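Local coordinates for cobalamin biosynthesis protein CobN (Mycobacterium tuberculosis, PDB 7C6O) that probably serves as the large, catalytic subunit of cobaltochelatase, the enzyme that inserts cobalt into the corrin ring during cobalamin biosynthesis, at residues A[247-252]-A[283-288]; A[287-292]-A[326-331]; A[322-327]-A[343-348]; A[350-355]-A[581-586]. One frame throughout, in Å; residues are numbered along the deposited sequence.

Interaction 1 (A[247-252]-A[283-288]); sequences MVVTVL and ILQGLC
M247 and I283 open a run of parallel pairing in which strand 247-249 and strand 283-288 lie 4.6 Å apart at their axes and diverge by 36°. Three backbone bonds stitch them together. L284 N donates to M247 O at 2.7 Å, V249 N to L284 O at 2.8 Å, and G286 N reaches V249 O over 3.0 Å, where the first strand ends.

On one face, V249 is the hub: its CG1 rests on I283 CG2 at 3.8 Å, while its CG2 lies across the carboxamide of Q285, 3.5 Å from Q285 OE1. M247 runs alongside I283 on the same face, sulfur against CG1. On the other face V248 and L284 turn toward helix 343-361, which packs over them.

Q285 does what the backbone no longer can. With CG anti to its own N (chi1 -169°) and the chain folded at chi2, its amide swings over V249, and NE2 donates almost straight to V251 O at 3.1 Å; the acceptor lies in the amide plane, although the donor stands 34° out of the carbonyl plane. Farther on, T250 sets its methyl CG2 against C288 SG at 3.7 Å, its hydroxyl being bonded to L194 O.

R320 binds both Q285 OE1 and V251 O, so each end of the carboxamide is engaged, which should fix its flip. A buried side-chain amide thus carries the polar pairing of a beta-alpha-beta unit beyond the last strand residue, satisfying a carbonyl that has left the sheet.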
loop_
_atom_site.group_PDB
_atom_site.type_symbol
_atom_site.label_atom_id
_atom_site.label_comp_id
_atom_site.label_asym_id
_atom_site.label_seq_id
_atom_site.Cartn_x
_atom_site.Cartn_y
_atom_site.Cartn_z
ATOM N N MET A 247 -12.904 -18.049 10.475
ATOM C CA MET A 247 -12.268 -18.973 9.543
ATOM C C MET A 247 -10.810 -18.592 9.349
ATOM O O MET A 247 -10.507 -17.434 9.041
ATOM C CB MET A 247 -12.954 -18.961 8.175
ATOM C CG MET A 247 -14.377 -19.455 8.137
ATOM S SD MET A 247 -15.073 -19.146 6.498
ATOM C CE MET A 247 -13.930 -20.077 5.481
ATOM N N VAL A 248 -9.917 -19.564 9.504
ATOM C CA VAL A 248 -8.544 -19.455 9.019
ATOM C C VAL A 248 -8.460 -20.242 7.719
ATOM O O VAL A 248 -8.724 -21.449 7.697
ATOM C CB VAL A 248 -7.530 -19.978 10.046
ATOM C CG1 VAL A 248 -6.122 -19.849 9.492
ATOM C CG2 VAL A 248 -7.656 -19.224 11.361
ATOM N N VAL A 249 -8.101 -19.567 6.630
ATOM C CA VAL A 249 -8.070 -20.185 5.312
ATOM C C VAL A 249 -6.625 -20.300 4.852
ATOM O O VAL A 249 -5.803 -19.412 5.105
ATOM C CB VAL A 249 -8.923 -19.406 4.290
ATOM C CG1 VAL A 249 -10.372 -19.370 4.743
ATOM C CG2 VAL A 249 -8.386 -17.996 4.087
ATOM N N THR A 250 -6.314 -21.417 4.195
ATOM C CA THR A 250 -5.005 -21.637 3.591
ATOM C C THR A 250 -5.124 -21.877 2.092
ATOM O O THR A 250 -4.195 -22.403 1.471
ATOM C CB THR A 250 -4.285 -22.809 4.265
ATOM O OG1 THR A 250 -4.993 -24.026 4.004
ATOM C CG2 THR A 250 -4.210 -22.594 5.769
ATOM N N VAL A 251 -6.253 -21.497 1.501
ATOM C CA VAL A 251 -6.506 -21.697 0.085
ATOM C C VAL A 251 -6.481 -20.345 -0.624
ATOM O O VAL A 251 -6.465 -19.286 0.004
ATOM C CB VAL A 251 -7.841 -22.429 -0.157
ATOM C CG1 VAL A 251 -7.826 -23.786 0.530
ATOM C CG2 VAL A 251 -9.003 -21.583 0.352
ATOM N N LEU A 252 -6.485 -20.392 -1.956
ATOM C CA LEU A 252 -6.441 -19.190 -2.776
ATOM C C LEU A 252 -7.735 -18.387 -2.637
ATOM O O LEU A 252 -8.735 -18.848 -2.081
ATOM C CB LEU A 252 -6.205 -19.555 -4.243
ATOM C CG LEU A 252 -4.768 -19.616 -4.772
ATOM C CD1 LEU A 252 -3.784 -20.066 -3.708
ATOM C CD2 LEU A 252 -4.706 -20.544 -5.976
ATOM N N ILE A 283 -12.494 -13.743 8.309
ATOM C CA ILE A 283 -11.825 -14.729 7.468
ATOM C C ILE A 283 -10.358 -14.328 7.400
ATOM O O ILE A 283 -10.018 -13.290 6.821
ATOM C CB ILE A 283 -12.451 -14.807 6.068
ATOM C CG1 ILE A 283 -13.941 -15.150 6.173
ATOM C CG2 ILE A 283 -11.710 -15.820 5.201
ATOM C CD1 ILE A 283 -14.662 -15.217 4.838
ATOM N N LEU A 284 -9.489 -15.141 7.995
ATOM C CA LEU A 284 -8.083 -14.803 8.159
ATOM C C LEU A 284 -7.232 -15.718 7.293
ATOM O O LEU A 284 -7.410 -16.940 7.315
ATOM C CB LEU A 284 -7.659 -14.923 9.625
ATOM C CG LEU A 284 -8.435 -14.086 10.647
ATOM C CD1 LEU A 284 -9.683 -14.817 11.144
ATOM C CD2 LEU A 284 -7.545 -13.695 11.814
ATOM N N GLN A 285 -6.309 -15.129 6.537
ATOM C CA GLN A 285 -5.384 -15.912 5.727
ATOM C C GLN A 285 -4.213 -16.352 6.597
ATOM O O GLN A 285 -3.388 -15.529 7.009
ATOM C CB GLN A 285 -4.893 -15.110 4.525
ATOM C CG GLN A 285 -4.146 -15.953 3.500
ATOM C CD GLN A 285 -5.084 -16.655 2.534
ATOM O OE1 GLN A 285 -6.130 -16.120 2.178
ATOM N NE2 GLN A 285 -4.715 -17.858 2.106
ATOM N N GLY A 286 -4.148 -17.647 6.892
ATOM C CA GLY A 286 -2.975 -18.212 7.525
ATOM C C GLY A 286 -1.979 -18.616 6.461
ATOM O O GLY A 286 -2.275 -19.481 5.631
ATOM N N LEU A 287 -0.805 -17.995 6.458
ATOM C CA LEU A 287 0.122 -18.164 5.350
ATOM C C LEU A 287 0.838 -19.507 5.450
ATOM O O LEU A 287 1.298 -19.904 6.525
ATOM C CB LEU A 287 1.129 -17.014 5.322
ATOM C CG LEU A 287 0.525 -15.606 5.292
ATOM C CD1 LEU A 287 1.618 -14.554 5.324
ATOM C CD2 LEU A 287 -0.370 -15.415 4.069
ATOM N N CYS A 288 0.909 -20.211 4.326
ATOM C CA CYS A 288 1.626 -21.478 4.202
ATOM C C CYS A 288 2.625 -21.290 3.067
ATOM O O CYS A 288 2.272 -21.438 1.894
ATOM C CB CYS A 288 0.671 -22.632 3.921
ATOM S SG CYS A 288 -0.567 -22.888 5.201
#

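Interaction 2 (A[287-292]-A[326-331])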
loop_
_atom_site.group_PDB
_atom_site.type_symbol
_atom_site.label_atom_id
_atom_site.label_comp_id
_atom_site.label_asym_id
_atom_site.label_seq_id
_atom_site.Cartn_x
_atom_site.Cartn_y
_atom_site.Cartn_z
ATOM N N LEU A 287 -0.805 -17.995 6.458
ATOM C CA LEU A 287 0.122 -18.164 5.350
ATOM C C LEU A 287 0.838 -19.507 5.450
ATOM O O LEU A 287 1.298 -19.904 6.525
ATOM C CB LEU A 287 1.129 -17.014 5.322
ATOM C CG LEU A 287 0.525 -15.606 5.292
ATOM C CD1 LEU A 287 1.618 -14.554 5.324
ATOM C CD2 LEU A 287 -0.370 -15.415 4.069
ATOM N N CYS A 288 0.909 -20.211 4.326
ATOM C CA CYS A 288 1.626 -21.478 4.202
ATOM C C CYS A 288 2.625 -21.290 3.067
ATOM O O CYS A 288 2.272 -21.438 1.894
ATOM C CB CYS A 288 0.671 -22.632 3.921
ATOM S SG CYS A 288 -0.567 -22.888 5.201
ATOM N N LEU A 289 3.863 -20.955 3.414
ATOM C CA LEU A 289 4.822 -20.541 2.402
ATOM C C LEU A 289 5.240 -21.719 1.533
ATOM O O LEU A 289 5.435 -22.837 2.019
ATOM C CB LEU A 289 6.050 -19.911 3.056
ATOM C CG LEU A 289 5.760 -18.721 3.973
ATOM C CD1 LEU A 289 7.035 -17.949 4.265
ATOM C CD2 LEU A 289 4.704 -17.812 3.361
ATOM N N THR A 290 5.364 -21.461 0.232
ATOM C CA THR A 290 5.919 -22.431 -0.704
ATOM C C THR A 290 7.439 -22.382 -0.751
ATOM O O THR A 290 8.042 -22.817 -1.739
ATOM C CB THR A 290 5.341 -22.207 -2.104
ATOM O OG1 THR A 290 5.708 -20.906 -2.573
ATOM C CG2 THR A 290 3.828 -22.315 -2.073
ATOM N N SER A 291 8.058 -21.851 0.297
ATOM C CA SER A 291 9.496 -21.752 0.465
ATOM C C SER A 291 9.872 -22.294 1.837
ATOM O O SER A 291 9.041 -22.298 2.751
ATOM C CB SER A 291 9.967 -20.296 0.321
ATOM O OG SER A 291 9.141 -19.424 1.071
ATOM N N PRO A 292 11.103 -22.772 2.006
ATOM C CA PRO A 292 11.471 -23.427 3.269
ATOM C C PRO A 292 11.622 -22.433 4.411
ATOM O O PRO A 292 11.899 -21.248 4.217
ATOM C CB PRO A 292 12.808 -24.099 2.941
ATOM C CG PRO A 292 13.377 -23.267 1.843
ATOM C CD PRO A 292 12.201 -22.813 1.024
ATOM N N PHE A 326 2.383 -19.897 9.272
ATOM C CA PHE A 326 2.439 -20.927 10.300
ATOM C C PHE A 326 2.957 -22.266 9.791
ATOM O O PHE A 326 3.140 -23.184 10.597
ATOM C CB PHE A 326 1.058 -21.128 10.944
ATOM C CG PHE A 326 0.073 -21.857 10.073
ATOM C CD1 PHE A 326 -0.666 -21.177 9.120
ATOM C CD2 PHE A 326 -0.130 -23.222 10.225
ATOM C CE1 PHE A 326 -1.579 -21.843 8.324
ATOM C CE2 PHE A 326 -1.043 -23.894 9.431
ATOM C CZ PHE A 326 -1.768 -23.206 8.480
ATOM N N SER A 327 3.195 -22.408 8.487
ATOM C CA SER A 327 3.789 -23.626 7.952
ATOM C C SER A 327 4.633 -23.266 6.740
ATOM O O SER A 327 4.455 -22.211 6.125
ATOM C CB SER A 327 2.729 -24.673 7.584
ATOM O OG SER A 327 2.011 -24.296 6.426
ATOM N N PHE A 328 5.567 -24.156 6.408
ATOM C CA PHE A 328 6.574 -23.886 5.393
ATOM C C PHE A 328 6.822 -25.139 4.569
ATOM O O PHE A 328 6.849 -26.252 5.103
ATOM C CB PHE A 328 7.884 -23.398 6.031
ATOM C CG PHE A 328 7.712 -22.173 6.889
ATOM C CD1 PHE A 328 7.916 -20.907 6.364
ATOM C CD2 PHE A 328 7.323 -22.289 8.214
ATOM C CE1 PHE A 328 7.745 -19.780 7.150
ATOM C CE2 PHE A 328 7.145 -21.166 9.002
ATOM C CZ PHE A 328 7.358 -19.912 8.470
ATOM N N LYS A 329 7.007 -24.941 3.268
ATOM C CA LYS A 329 7.172 -26.038 2.324
ATOM C C LYS A 329 8.569 -26.630 2.459
ATOM O O LYS A 329 9.569 -25.913 2.337
ATOM C CB LYS A 329 6.918 -25.531 0.905
ATOM C CG LYS A 329 7.275 -26.486 -0.219
ATOM C CD LYS A 329 6.696 -25.976 -1.536
ATOM C CE LYS A 329 7.187 -26.773 -2.731
ATOM N NZ LYS A 329 8.634 -26.551 -3.000
ATOM N N GLU A 330 8.640 -27.931 2.721
ATOM C CA GLU A 330 9.903 -28.646 2.821
ATOM C C GLU A 330 9.892 -29.819 1.850
ATOM O O GLU A 330 8.852 -30.449 1.634
ATOM C CB GLU A 330 10.150 -29.130 4.253
ATOM C CG GLU A 330 10.020 -28.033 5.312
ATOM C CD GLU A 330 11.093 -26.957 5.202
ATOM O OE1 GLU A 330 12.161 -27.229 4.614
ATOM O OE2 GLU A 330 10.869 -25.837 5.713
ATOM N N ILE A 331 11.050 -30.101 1.257
ATOM C CA ILE A 331 11.192 -31.137 0.241
ATOM C C ILE A 331 12.162 -32.193 0.751
ATOM O O ILE A 331 13.175 -31.863 1.379
ATOM C CB ILE A 331 11.676 -30.549 -1.103
ATOM C CG1 ILE A 331 10.732 -29.439 -1.568
ATOM C CG2 ILE A 331 11.781 -31.634 -2.165
ATOM C CD1 ILE A 331 11.061 -28.890 -2.941
HETATM O O HOH W 1 8.185 -23.404 -4.414
#
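Two neighbouring parallel strands of a seven-stranded mixed sheet, 287-289 and 326-331, meet here through L287, C288 and L289 on one side and F326, S327 and F328 on the other. F326 N donates to L287 O at 3.0 Å, and L289 N to S327 O at the same length. K329 N then lies within weak bonding range of two carbonyls, L289 O (2.9 Å) and S291 O.

C288 and S327 share a face of the sheet, and the end of the F326 ring comes up to them. C288 SG sits obliquely to that ring, 3.4 Å from F326 CE1, a sulfur-aromatic contact. The ring reaches it because F326 CG stands between the backbone N and the carbonyl carbon (chi1 74°). Y207 of helix 206-217 closes over this group, and S327 OG, buried there, lies 3.2 Å from C288 SG.

On the reverse face L289 and F328 run side by side, with L289 CD1 3.5 Å from F328 CE1; W296 meets the same ring with its plane turned by about 40°. This is the C-terminal end of strand 283-289 in an alpha/beta layer, where the chain leaves through 290-292 into helix 293-298, P292 being its N-cap residue. The exit bends back over the neighbouring strand: P292 CA approaches K329 O at 3.3 Å, and the E330 carboxylate folds beside P292 to accept R293 N at the start of the helix. K329 stretches out along T290, its CD 3.4 Å from T290 O, before turning at chi4 (-69°) toward a water that donates to T290 O and is weakly bound by K329 NZ.

Interaction 3 (A[322-327]-A[343-348])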
loop_
_atom_site.group_PDB
_atom_site.type_symbol
_atom_site.label_atom_id
_atom_site.label_comp_id
_atom_site.label_asym_id
_atom_site.label_seq_id
_atom_site.Cartn_x
_atom_site.Cartn_y
_atom_site.Cartn_z
ATOM N N ILE A 322 -4.955 -10.558 6.652
ATOM C CA ILE A 322 -3.638 -11.139 6.407
ATOM C C ILE A 322 -2.933 -11.329 7.746
ATOM O O ILE A 322 -2.742 -10.365 8.495
ATOM C CB ILE A 322 -2.809 -10.248 5.467
ATOM C CG1 ILE A 322 -3.578 -9.963 4.172
ATOM C CG2 ILE A 322 -1.455 -10.879 5.181
ATOM C CD1 ILE A 322 -3.948 -11.202 3.394
ATOM N N THR A 323 -2.539 -12.556 8.054
ATOM C CA THR A 323 -1.851 -12.860 9.308
ATOM C C THR A 323 -0.394 -13.225 9.008
ATOM O O THR A 323 0.297 -12.422 8.369
ATOM C CB THR A 323 -2.612 -13.930 10.088
ATOM O OG1 THR A 323 -2.421 -15.216 9.479
ATOM C CG2 THR A 323 -4.103 -13.600 10.142
ATOM N N VAL A 324 0.107 -14.359 9.485
ATOM C CA VAL A 324 1.536 -14.669 9.451
ATOM C C VAL A 324 1.725 -16.091 8.927
ATOM O O VAL A 324 0.742 -16.839 8.822
ATOM C CB VAL A 324 2.165 -14.491 10.845
ATOM C CG1 VAL A 324 1.932 -13.076 11.368
ATOM C CG2 VAL A 324 1.623 -15.526 11.823
ATOM N N PRO A 325 2.948 -16.514 8.588
ATOM C CA PRO A 325 3.141 -17.896 8.117
ATOM C C PRO A 325 3.235 -18.868 9.283
ATOM O O PRO A 325 4.062 -18.697 10.181
ATOM C CB PRO A 325 4.466 -17.835 7.344
ATOM C CG PRO A 325 4.844 -16.374 7.279
ATOM C CD PRO A 325 4.186 -15.732 8.452
ATOM N N PHE A 326 2.383 -19.897 9.272
ATOM C CA PHE A 326 2.439 -20.927 10.300
ATOM C C PHE A 326 2.957 -22.266 9.791
ATOM O O PHE A 326 3.140 -23.184 10.597
ATOM C CB PHE A 326 1.058 -21.128 10.944
ATOM C CG PHE A 326 0.073 -21.857 10.073
ATOM C CD1 PHE A 326 -0.666 -21.177 9.120
ATOM C CD2 PHE A 326 -0.130 -23.222 10.225
ATOM C CE1 PHE A 326 -1.579 -21.843 8.324
ATOM C CE2 PHE A 326 -1.043 -23.894 9.431
ATOM C CZ PHE A 326 -1.768 -23.206 8.480
ATOM N N SER A 327 3.195 -22.408 8.487
ATOM C CA SER A 327 3.789 -23.626 7.952
ATOM C C SER A 327 4.633 -23.266 6.740
ATOM O O SER A 327 4.455 -22.211 6.125
ATOM C CB SER A 327 2.729 -24.673 7.584
ATOM O OG SER A 327 2.011 -24.296 6.426
ATOM N N PRO A 343 5.122 -24.147 15.561
ATOM C CA PRO A 343 4.130 -24.069 16.649
ATOM C C PRO A 343 3.951 -22.670 17.214
ATOM O O PRO A 343 2.831 -22.293 17.583
ATOM C CB PRO A 343 4.692 -25.037 17.700
ATOM C CG PRO A 343 5.596 -25.954 16.936
ATOM C CD PRO A 343 6.192 -25.116 15.850
ATOM N N GLU A 344 5.027 -21.887 17.297
ATOM C CA GLU A 344 4.900 -20.528 17.813
ATOM C C GLU A 344 4.064 -19.662 16.878
ATOM O O GLU A 344 3.194 -18.910 17.333
ATOM C CB GLU A 344 6.288 -19.921 18.034
ATOM C CG GLU A 344 6.279 -18.577 18.751
ATOM C CD GLU A 344 6.006 -17.414 17.815
ATOM O OE1 GLU A 344 6.360 -17.514 16.619
ATOM O OE2 GLU A 344 5.432 -16.403 18.274
ATOM N N ARG A 345 4.305 -19.756 15.567
ATOM C CA ARG A 345 3.483 -19.012 14.618
ATOM C C ARG A 345 2.060 -19.554 14.561
ATOM O O ARG A 345 1.121 -18.795 14.294
ATOM C CB ARG A 345 4.122 -19.035 13.231
ATOM C CG ARG A 345 5.414 -18.226 13.105
ATOM C CD ARG A 345 5.158 -16.717 13.150
ATOM N NE ARG A 345 5.096 -16.198 14.516
ATOM C CZ ARG A 345 4.778 -14.945 14.828
ATOM N NH1 ARG A 345 4.485 -14.074 13.871
ATOM N NH2 ARG A 345 4.748 -14.562 16.098
ATOM N N CYS A 346 1.880 -20.856 14.801
ATOM C CA CYS A 346 0.533 -21.400 14.935
ATOM C C CYS A 346 -0.221 -20.705 16.060
ATOM O O CYS A 346 -1.420 -20.427 15.937
ATOM C CB CYS A 346 0.588 -22.907 15.189
ATOM S SG CYS A 346 0.935 -23.910 13.730
ATOM N N ALA A 347 0.472 -20.409 17.161
ATOM C CA ALA A 347 -0.164 -19.725 18.282
ATOM C C ALA A 347 -0.591 -18.313 17.902
ATOM O O ALA A 347 -1.647 -17.840 18.339
ATOM C CB ALA A 347 0.783 -19.698 19.482
ATOM N N ARG A 348 0.213 -17.625 17.090
ATOM C CA ARG A 348 -0.156 -16.280 16.655
ATOM C C ARG A 348 -1.383 -16.315 15.752
ATOM O O ARG A 348 -2.306 -15.510 15.914
ATOM C CB ARG A 348 1.021 -15.612 15.943
ATOM C CG ARG A 348 0.680 -14.271 15.305
ATOM C CD ARG A 348 0.470 -13.170 16.344
ATOM N NE ARG A 348 1.714 -12.801 17.018
ATOM C CZ ARG A 348 1.964 -13.009 18.307
ATOM N NH1 ARG A 348 1.050 -13.576 19.084
ATOM N NH2 ARG A 348 3.129 -12.642 18.825
#
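P325 O is buried against the side chain of R345 without a hydrogen-bonding partner in the model: R345 CB lies 3.1 Å away and CG 3.3 Å, so an arginine meets a carbonyl with its aliphatic stem. Bends at chi2 (-71°) and chi3 (85°) carry the guanidinium past that oxygen and across V324 at about a right angle, NH1 3.7 Å from V324 CG1.

The charged end is held from its own helix. E344 takes R345 side-on, NE to OE1 at 2.8 Å and NH2 to OE2 at 2.9 Å, the second bond almost straight and in the guanidinium plane. NH1 forms a salt bridge with D578, which R348 also engages. This double grip leaves the guanidinium little rotational freedom.

R348 adds its CG against V324 CG2 at 3.8 Å, so the valine is packed by two arginine side chains. At the other end C346 SG stands obliquely to the F326 ring, 3.7 Å from F326 CD2.

Strand 321-331 pairs antiparallel with strand 337-341, and helix 343-361 then starts, its first turn set obliquely (-134°) and close, axes 6.9 Å apart, against 322-327 as the chain returns over the sheet of an alpha/beta fold.

Interaction 4 (A[350-355]-A[581-586]); sequences AGLAVR and LGDLPL
Helix 350-355 lies against a type II' beta turn, L581 to L584, that follows helix 576-581; the backbones come nearest at L352 and D583, 4.8 Å between CA atoms, and G582 takes the positive phi of 62° within the turn.

D583 enters the helix surface beside G351, whose lack of a side chain lets the carboxylate settle with OD2 3.5 Å from G351 CA. L352 crosses D583 obliquely and presses its CD2 on the turn backbone, 3.5 Å from D583 O.

R355 lies over the turn from the next helical level. Bent at chi2 (-90°), it passes CG by D583 O at 3.6 Å and lays one guanidinium face over D583 CB, which sits 3.8 Å from R355 CZ, above the centre of the plane. L584 CD2 meets the same group at its edge, 3.7 Å from R355 NH1, while P585 CG touches R355 CB at 4.0 Å.

Although opposite in charge, R355 and D583 form no direct salt bridge: their planes stand 86° apart and the carboxylate lies well out of the guanidinium plane. One water connects them, accepting from R355 NE and donating to D583 OD2 at 2.7 Å. Each charge has its direct partner in another residue, D540 for R355 and R348 for D583. The contact therefore couples helix and turn by apolar packing and a water bridge, within a wider network of charges that probably eases the partial desolvation of both charges.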
loop_
_atom_site.group_PDB
_atom_site.type_symbol
_atom_site.label_atom_id
_atom_site.label_comp_id
_atom_site.label_asym_id
_atom_site.label_seq_id
_atom_site.Cartn_x
_atom_site.Cartn_y
_atom_site.Cartn_z
ATOM N N ALA A 350 -3.646 -18.783 15.587
ATOM C CA ALA A 350 -4.759 -19.226 16.421
ATOM C C ALA A 350 -5.221 -18.117 17.357
ATOM O O ALA A 350 -6.428 -17.905 17.531
ATOM C CB ALA A 350 -4.357 -20.465 17.222
ATOM N N GLY A 351 -4.276 -17.400 17.969
ATOM C CA GLY A 351 -4.648 -16.315 18.863
ATOM C C GLY A 351 -5.402 -15.214 18.146
ATOM O O GLY A 351 -6.434 -14.738 18.625
ATOM N N LEU A 352 -4.901 -14.801 16.979
ATOM C CA LEU A 352 -5.599 -13.790 16.190
ATOM C C LEU A 352 -7.012 -14.237 15.838
ATOM O O LEU A 352 -7.959 -13.448 15.927
ATOM C CB LEU A 352 -4.810 -13.476 14.920
ATOM C CG LEU A 352 -3.541 -12.641 15.089
ATOM C CD1 LEU A 352 -2.712 -12.673 13.812
ATOM C CD2 LEU A 352 -3.903 -11.211 15.454
ATOM N N ALA A 353 -7.173 -15.499 15.433
ATOM C CA ALA A 353 -8.496 -15.986 15.058
ATOM C C ALA A 353 -9.448 -15.977 16.248
ATOM O O ALA A 353 -10.603 -15.554 16.124
ATOM C CB ALA A 353 -8.391 -17.391 14.465
ATOM N N VAL A 354 -8.976 -16.434 17.412
ATOM C CA VAL A 354 -9.835 -16.498 18.592
ATOM C C VAL A 354 -10.208 -15.098 19.066
ATOM O O VAL A 354 -11.366 -14.835 19.406
ATOM C CB VAL A 354 -9.150 -17.315 19.705
ATOM C CG1 VAL A 354 -9.896 -17.163 21.027
ATOM C CG2 VAL A 354 -9.074 -18.783 19.309
ATOM N N ARG A 355 -9.237 -14.178 19.090
ATOM C CA ARG A 355 -9.515 -12.817 19.542
ATOM C C ARG A 355 -10.541 -12.132 18.646
ATOM O O ARG A 355 -11.403 -11.391 19.134
ATOM C CB ARG A 355 -8.224 -11.996 19.588
ATOM C CG ARG A 355 -7.159 -12.507 20.549
ATOM C CD ARG A 355 -7.279 -11.915 21.939
ATOM N NE ARG A 355 -6.076 -12.173 22.729
ATOM C CZ ARG A 355 -5.193 -11.242 23.079
ATOM N NH1 ARG A 355 -5.380 -9.978 22.725
ATOM N NH2 ARG A 355 -4.126 -11.574 23.795
ATOM N N LEU A 581 2.274 -5.674 18.742
ATOM C CA LEU A 581 0.828 -5.804 18.574
ATOM C C LEU A 581 0.288 -7.150 19.045
ATOM O O LEU A 581 -0.824 -7.210 19.584
ATOM C CB LEU A 581 0.450 -5.579 17.107
ATOM C CG LEU A 581 -1.042 -5.441 16.801
ATOM C CD1 LEU A 581 -1.660 -4.329 17.643
ATOM C CD2 LEU A 581 -1.255 -5.165 15.319
ATOM N N GLY A 582 1.042 -8.229 18.849
ATOM C CA GLY A 582 0.594 -9.537 19.309
ATOM C C GLY A 582 -0.691 -9.977 18.631
ATOM O O GLY A 582 -0.869 -9.824 17.418
ATOM N N ASP A 583 -1.606 -10.528 19.430
ATOM C CA ASP A 583 -2.893 -11.015 18.948
ATOM C C ASP A 583 -3.973 -9.937 18.909
ATOM O O ASP A 583 -5.126 -10.253 18.594
ATOM C CB ASP A 583 -3.388 -12.175 19.825
ATOM C CG ASP A 583 -2.493 -13.398 19.750
ATOM O OD1 ASP A 583 -1.792 -13.571 18.733
ATOM O OD2 ASP A 583 -2.503 -14.194 20.713
ATOM N N LEU A 584 -3.639 -8.688 19.210
ATOM C CA LEU A 584 -4.656 -7.642 19.335
ATOM C C LEU A 584 -5.322 -7.347 17.997
ATOM O O LEU A 584 -4.626 -7.011 17.029
ATOM C CB LEU A 584 -4.034 -6.365 19.888
ATOM C CG LEU A 584 -3.696 -6.322 21.375
ATOM C CD1 LEU A 584 -2.834 -5.107 21.670
ATOM C CD2 LEU A 584 -4.969 -6.292 22.207
ATOM N N PRO A 585 -6.647 -7.453 17.893
ATOM C CA PRO A 585 -7.324 -7.000 16.672
ATOM C C PRO A 585 -7.093 -5.512 16.457
ATOM O O PRO A 585 -7.116 -4.719 17.400
ATOM C CB PRO A 585 -8.802 -7.310 16.947
ATOM C CG PRO A 585 -8.776 -8.387 17.999
ATOM C CD PRO A 585 -7.581 -8.070 18.851
ATOM N N LEU A 586 -6.852 -5.140 15.202
ATOM C CA LEU A 586 -6.561 -3.759 14.833
ATOM C C LEU A 586 -7.561 -3.298 13.783
ATOM O O LEU A 586 -7.637 -3.874 12.691
ATOM C CB LEU A 586 -5.126 -3.620 14.314
ATOM C CG LEU A 586 -4.694 -2.250 13.779
ATOM C CD1 LEU A 586 -4.818 -1.176 14.851
ATOM C CD2 LEU A 586 -3.268 -2.304 13.230
HETATM O O HOH W 2 -4.158 -14.413 22.778
#

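Interactions 1, 2 and 3 form one continuous block, because strand 283-289 serves interactions 1 and 2, while strand 321-331 serves 2 and 3. Their centres lie 11 to 13 Å apart. Interactions 1 and 3 also meet directly, with Q285 O 2.7 Å from T323 OG1, a probable hydrogen bond. Helix 343-361 carries the block onward: its first turns make interaction 3 and the next ones interaction 4, and R348 NH1 bridges the two through D583 OD1 at 2.9 Å. Across the helix, A353 CB lies 3.7 Å from V248 CG2 of interaction 1. Interactions 2 and 4 do not touch, their centres about 22 Å apart. The sodium site, D125 and S127, belongs to none of the four.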